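Local coordinates for oligopeptide ABC transporter, periplasmic oligopeptide-binding protein, putative (Thermotoga maritima MSB8, PDB 5IPW), which probably binds oligopeptides in the periplasm as the solute-binding component of an ABC transporter for peptide uptake, at residues 24-29 and 274-279; 123-128 and 191-196. One frame throughout, in Å; residues are numbered along the deposited sequence.

Overall arrangement
Following the chain from its N terminus, residues 24-29 begin helix 25-32, and their partner comes only at residues 274-279, which lead into strand 276-281. Contact 1 therefore closes a loop of 244 residues and sets an N-terminal helix against a mixed sheet in which strands 62-67 and 252-257 flank that strand. Contact 2 is nested inside this loop: residues 123-128, between strand 110-115 and helix 129-140, return to short helix 192-195 after 62 residues. The two contacts lie on the same side of the chain's centre, with their own centres 23 Å apart and nearest atoms about 11 Å apart, so they are separate ties that do not touch.

Contact 1. Residues 24-29 and 274-279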
loop_
_atom_site.group_PDB
_atom_site.type_symbol
_atom_site.label_atom_id
_atom_site.label_comp_id
_atom_site.label_asym_id
_atom_site.label_seq_id
_atom_site.Cartn_x
_atom_site.Cartn_y
_atom_site.Cartn_z
ATOM N N SER A 24 18.843 -16.089 -20.561
ATOM C CA SER A 24 20.122 -15.604 -20.058
ATOM C C SER A 24 21.221 -16.593 -20.420
ATOM O O SER A 24 20.995 -17.792 -20.372
ATOM C CB SER A 24 20.079 -15.427 -18.551
ATOM O OG SER A 24 21.272 -14.820 -18.086
ATOM N N PRO A 25 22.411 -16.099 -20.797
ATOM C CA PRO A 25 23.535 -16.987 -21.118
ATOM C C PRO A 25 23.760 -18.106 -20.092
ATOM O O PRO A 25 23.919 -19.262 -20.479
ATOM C CB PRO A 25 24.734 -16.035 -21.139
ATOM C CG PRO A 25 24.161 -14.729 -21.570
ATOM C CD PRO A 25 22.758 -14.681 -21.023
ATOM N N MET A 26 23.743 -17.774 -18.803
ATOM C CA MET A 26 23.932 -18.783 -17.763
ATOM C C MET A 26 22.947 -19.943 -17.901
ATOM O O MET A 26 23.273 -21.077 -17.563
ATOM C CB MET A 26 23.831 -18.170 -16.354
ATOM C CG MET A 26 22.436 -17.722 -15.937
ATOM S SD MET A 26 22.278 -17.323 -14.187
ATOM C CE MET A 26 21.933 -18.936 -13.498
ATOM N N LEU A 27 21.739 -19.666 -18.381
ATOM C CA LEU A 27 20.766 -20.732 -18.610
ATOM C C LEU A 27 21.083 -21.514 -19.882
ATOM O O LEU A 27 20.891 -22.728 -19.923
ATOM C CB LEU A 27 19.344 -20.173 -18.659
ATOM C CG LEU A 27 18.863 -19.486 -17.384
ATOM C CD1 LEU A 27 17.436 -18.997 -17.562
ATOM C CD2 LEU A 27 18.934 -20.423 -16.188
ATOM N N THR A 28 21.568 -20.826 -20.914
ATOM C CA THR A 28 21.967 -21.489 -22.151
ATOM C C THR A 28 23.085 -22.481 -21.894
ATOM O O THR A 28 23.104 -23.559 -22.474
ATOM C CB THR A 28 22.437 -20.495 -23.222
ATOM O OG1 THR A 28 21.414 -19.525 -23.462
ATOM C CG2 THR A 28 22.746 -21.218 -24.525
ATOM N N LYS A 29 24.013 -22.109 -21.026
ATOM C CA LYS A 29 25.111 -22.991 -20.682
ATOM C C LYS A 29 24.575 -24.277 -20.057
ATOM O O LYS A 29 25.016 -25.370 -20.407
ATOM C CB LYS A 29 26.083 -22.295 -19.733
ATOM C CG LYS A 29 27.324 -23.114 -19.446
ATOM C CD LYS A 29 28.412 -22.287 -18.775
ATOM C CE LYS A 29 29.447 -23.177 -18.100
ATOM N NZ LYS A 29 30.387 -22.409 -17.235
ATOM N N ILE A 274 18.137 -9.817 -14.667
ATOM C CA ILE A 274 19.212 -9.956 -13.699
ATOM C C ILE A 274 19.353 -11.411 -13.228
ATOM O O ILE A 274 18.364 -12.061 -12.891
ATOM C CB ILE A 274 18.964 -8.993 -12.520
ATOM C CG1 ILE A 274 18.966 -7.553 -13.049
ATOM C CG2 ILE A 274 20.019 -9.178 -11.436
ATOM C CD1 ILE A 274 18.424 -6.540 -12.075
ATOM N N ASP A 275 20.588 -11.909 -13.219
ATOM C CA ASP A 275 20.869 -13.307 -12.887
ATOM C C ASP A 275 20.786 -13.572 -11.383
ATOM O O ASP A 275 20.222 -14.586 -10.946
ATOM C CB ASP A 275 22.260 -13.702 -13.388
ATOM C CG ASP A 275 22.321 -13.923 -14.895
ATOM O OD1 ASP A 275 21.267 -14.152 -15.533
ATOM O OD2 ASP A 275 23.447 -13.904 -15.446
ATOM N N TYR A 276 21.372 -12.674 -10.602
ATOM C CA TYR A 276 21.437 -12.824 -9.156
ATOM C C TYR A 276 21.162 -11.508 -8.462
ATOM O O TYR A 276 21.519 -10.447 -8.976
ATOM C CB TYR A 276 22.828 -13.284 -8.733
ATOM C CG TYR A 276 23.221 -14.631 -9.260
ATOM C CD1 TYR A 276 22.907 -15.786 -8.563
ATOM C CD2 TYR A 276 23.925 -14.746 -10.433
ATOM C CE1 TYR A 276 23.275 -17.030 -9.040
ATOM C CE2 TYR A 276 24.303 -15.979 -10.924
ATOM C CZ TYR A 276 23.970 -17.120 -10.225
ATOM O OH TYR A 276 24.336 -18.352 -10.724
ATOM N N VAL A 277 20.534 -11.579 -7.295
ATOM C CA VAL A 277 20.420 -10.415 -6.436
ATOM C C VAL A 277 20.933 -10.816 -5.064
ATOM O O VAL A 277 20.477 -11.803 -4.486
ATOM C CB VAL A 277 18.995 -9.795 -6.408
ATOM C CG1 VAL A 277 17.930 -10.807 -6.771
ATOM C CG2 VAL A 277 18.686 -9.140 -5.067
ATOM N N ARG A 278 21.921 -10.065 -4.574
ATOM C CA ARG A 278 22.573 -10.389 -3.313
ATOM C C ARG A 278 22.393 -9.287 -2.281
ATOM O O ARG A 278 22.634 -8.110 -2.549
ATOM C CB ARG A 278 24.052 -10.752 -3.537
ATOM C CG ARG A 278 25.112 -9.713 -3.195
ATOM C CD ARG A 278 26.436 -10.110 -3.838
ATOM N NE ARG A 278 27.596 -9.986 -2.961
ATOM C CZ ARG A 278 28.316 -8.879 -2.762
ATOM N NH1 ARG A 278 28.009 -7.731 -3.345
ATOM N NH2 ARG A 278 29.363 -8.919 -1.951
ATOM N N HIS A 279 21.924 -9.687 -1.106
ATOM C CA HIS A 279 21.813 -8.791 0.037
ATOM C C HIS A 279 22.962 -9.066 0.997
ATOM O O HIS A 279 23.210 -10.225 1.360
ATOM C CB HIS A 279 20.491 -9.004 0.762
ATOM C CG HIS A 279 19.294 -8.592 -0.033
ATOM N ND1 HIS A 279 18.870 -9.279 -1.148
ATOM C CD2 HIS A 279 18.424 -7.569 0.134
ATOM C CE1 HIS A 279 17.799 -8.691 -1.643
ATOM N NE2 HIS A 279 17.501 -7.658 -0.878
HETATM O O HOH W 1 24.120 -14.991 -17.878
#
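S24 and D275 join the start of helix 25-32 to the entry of strand 276-281, an inner strand of a mixed sheet in this periplasmic binding protein of the family 5 type. S24 OG donates to D275 OD1 at 2.6 Å, on the syn side, the side of the other carboxylate oxygen. The serine occupies the N-cap position, but its side chain makes no capping bond and its hydroxyl is turned to the aspartate: OG lies anti to the backbone N (chi1 -174°). The S24 carbonyl O accepts from the backbone N atoms of both L27 and T28 in the first turn.

M26 runs alongside the carboxylate, the two side chains sliding past each other in opposite directions, and its SD comes within 3.5 Å of D275 CG. The thioether then bends at chi3 (-86°), carrying CE to 3.7 Å from Y276 OH. The sulfur itself makes a Met-aromatic contact in oblique geometry, with M26 SD 4.9 Å from the Y276 ring centroid and 44° off its normal.

Outside the two segments, D275 OD1 also forms a salt bridge with R257 of strand 252-257, while Y276 OH is hydrogen-bonded to E256. Replacing D275 by an alanine would probably leave S24 OG and the R257 guanidinium without their shared acceptor and open a gap beside M26 SD.

The second carboxylate oxygen is tied in through one water, which donates to D275 OD2 at 2.7 Å and to S24 OG at 2.9 Å, and accepts from M26 N at 3.0 Å.

Contact 2. Residues 123-128 and 191-196; sequences DGAPYT and PAHYLK
H193 reaches from short helix 192-195 to the loop of residues 123-128, where D123 meets the edge of its imidazole and A125 one of its faces. The polar part is a His-carboxylate hydrogen bond: H193 NE2 donates to D123 OD2 at 2.9 Å, with an N-H...O angle of 161°. The oxygen lies close to the ring plane and is approached on its syn side, yet the carboxylate and imidazole planes are turned 34° apart, so the two groups are not coplanar. In H193, CG sits between the backbone N and the carbonyl carbon (chi1 75°), which directs the ring across to the loop.

The other carboxylate oxygen works within the loop. D123 OD1 accepts from A125 N at 3.1 Å, completing an Asx turn; this donor stands well above the carboxylate plane. One aspartate thus fixes the local turn and holds the histidine, which probably limits rotation of its carboxylate.

The apolar part is a CH-pi contact. A125 CB lies over one face of the imidazole, 3.4 Å from the ring centroid, displaced toward the NE2 and CE1 side. The methyl and the carboxylate therefore hold the same end of the ring from two directions, one over the face and one in the plane.

This surface contact bridges the loop between strand 110-115 and helix 129-140 to helix 192-195. W121 also meets the H193 ring, and D131 and F134 of helix 129-140 contact A192, through its backbone N and its side chain respectively.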
loop_
_atom_site.group_PDB
_atom_site.type_symbol
_atom_site.label_atom_id
_atom_site.label_comp_id
_atom_site.label_asym_id
_atom_site.label_seq_id
_atom_site.Cartn_x
_atom_site.Cartn_y
_atom_site.Cartn_z
ATOM N N ASP A 123 11.268 -25.806 -9.808
ATOM C CA ASP A 123 11.865 -27.142 -9.915
ATOM C C ASP A 123 11.420 -27.925 -11.154
ATOM O O ASP A 123 11.868 -29.053 -11.352
ATOM C CB ASP A 123 11.536 -27.979 -8.668
ATOM C CG ASP A 123 10.059 -28.370 -8.582
ATOM O OD1 ASP A 123 9.217 -27.735 -9.238
ATOM O OD2 ASP A 123 9.736 -29.313 -7.836
ATOM N N GLY A 124 10.529 -27.350 -11.966
ATOM C CA GLY A 124 10.054 -28.008 -13.188
ATOM C C GLY A 124 8.650 -28.587 -13.106
ATOM O O GLY A 124 8.034 -28.848 -14.128
ATOM N N ALA A 125 8.134 -28.794 -11.900
ATOM C CA ALA A 125 6.816 -29.402 -11.735
ATOM C C ALA A 125 5.715 -28.479 -12.255
ATOM O O ALA A 125 5.865 -27.259 -12.226
ATOM C CB ALA A 125 6.574 -29.748 -10.278
ATOM N N PRO A 126 4.608 -29.057 -12.748
ATOM C CA PRO A 126 3.546 -28.221 -13.308
ATOM C C PRO A 126 2.764 -27.409 -12.280
ATOM O O PRO A 126 2.450 -27.886 -11.192
ATOM C CB PRO A 126 2.625 -29.223 -14.014
ATOM C CG PRO A 126 2.971 -30.550 -13.442
ATOM C CD PRO A 126 4.406 -30.486 -13.041
ATOM N N TYR A 127 2.461 -26.174 -12.653
ATOM C CA TYR A 127 1.644 -25.299 -11.844
ATOM C C TYR A 127 0.240 -25.323 -12.413
ATOM O O TYR A 127 0.051 -25.109 -13.615
ATOM C CB TYR A 127 2.187 -23.877 -11.880
ATOM C CG TYR A 127 1.302 -22.879 -11.196
ATOM C CD1 TYR A 127 1.046 -22.969 -9.843
ATOM C CD2 TYR A 127 0.704 -21.849 -11.909
ATOM C CE1 TYR A 127 0.227 -22.054 -9.205
ATOM C CE2 TYR A 127 -0.123 -20.931 -11.281
ATOM C CZ TYR A 127 -0.350 -21.037 -9.928
ATOM O OH TYR A 127 -1.151 -20.115 -9.303
ATOM N N THR A 128 -0.733 -25.575 -11.537
ATOM C CA THR A 128 -2.124 -25.726 -11.928
ATOM C C THR A 128 -2.993 -25.023 -10.913
ATOM O O THR A 128 -2.499 -24.536 -9.898
ATOM C CB THR A 128 -2.535 -27.209 -11.982
ATOM O OG1 THR A 128 -2.537 -27.757 -10.660
ATOM C CG2 THR A 128 -1.568 -28.000 -12.852
ATOM N N PRO A 191 3.080 -24.838 -3.655
ATOM C CA PRO A 191 3.385 -26.074 -4.386
ATOM C C PRO A 191 2.970 -27.345 -3.654
ATOM O O PRO A 191 3.743 -27.913 -2.883
ATOM C CB PRO A 191 4.903 -26.008 -4.551
ATOM C CG PRO A 191 5.368 -25.224 -3.372
ATOM C CD PRO A 191 4.292 -24.218 -3.089
ATOM N N ALA A 192 1.748 -27.790 -3.919
ATOM C CA ALA A 192 1.202 -28.989 -3.293
ATOM C C ALA A 192 2.097 -30.205 -3.496
ATOM O O ALA A 192 2.253 -31.021 -2.593
ATOM C CB ALA A 192 -0.185 -29.270 -3.833
ATOM N N HIS A 193 2.701 -30.321 -4.672
ATOM C CA HIS A 193 3.541 -31.486 -4.975
ATOM C C HIS A 193 4.729 -31.600 -4.016
ATOM O O HIS A 193 5.212 -32.704 -3.752
ATOM C CB HIS A 193 4.022 -31.452 -6.430
ATOM C CG HIS A 193 5.108 -30.458 -6.695
ATOM N ND1 HIS A 193 4.863 -29.110 -6.867
ATOM C CD2 HIS A 193 6.448 -30.617 -6.824
ATOM C CE1 HIS A 193 6.006 -28.482 -7.085
ATOM N NE2 HIS A 193 6.983 -29.375 -7.069
ATOM N N TYR A 194 5.191 -30.456 -3.509
ATOM C CA TYR A 194 6.275 -30.410 -2.535
ATOM C C TYR A 194 5.774 -30.452 -1.095
ATOM O O TYR A 194 6.379 -31.116 -0.263
ATOM C CB TYR A 194 7.121 -29.146 -2.725
ATOM C CG TYR A 194 8.223 -28.981 -1.689
ATOM C CD1 TYR A 194 9.380 -29.754 -1.738
ATOM C CD2 TYR A 194 8.103 -28.049 -0.656
ATOM C CE1 TYR A 194 10.384 -29.609 -0.788
ATOM C CE2 TYR A 194 9.104 -27.891 0.295
ATOM C CZ TYR A 194 10.237 -28.674 0.230
ATOM O OH TYR A 194 11.221 -28.515 1.171
ATOM N N LEU A 195 4.690 -29.736 -0.804
ATOM C CA LEU A 195 4.269 -29.515 0.585
ATOM C C LEU A 195 3.384 -30.602 1.206
ATOM O O LEU A 195 3.362 -30.754 2.432
ATOM C CB LEU A 195 3.562 -28.167 0.713
ATOM C CG LEU A 195 4.494 -26.962 0.623
ATOM C CD1 LEU A 195 3.687 -25.680 0.542
ATOM C CD2 LEU A 195 5.446 -26.912 1.806
ATOM N N LYS A 196 2.657 -31.347 0.375
ATOM C CA LYS A 196 1.727 -32.371 0.871
ATOM C C LYS A 196 2.396 -33.425 1.761
ATOM O O LYS A 196 1.739 -34.001 2.630
ATOM C CB LYS A 196 1.005 -33.059 -0.287
ATOM C CG LYS A 196 -0.175 -32.273 -0.816
ATOM C CD LYS A 196 -0.859 -33.003 -1.958
ATOM C CE LYS A 196 -2.217 -32.384 -2.260
ATOM N NZ LYS A 196 -2.931 -33.067 -3.377
#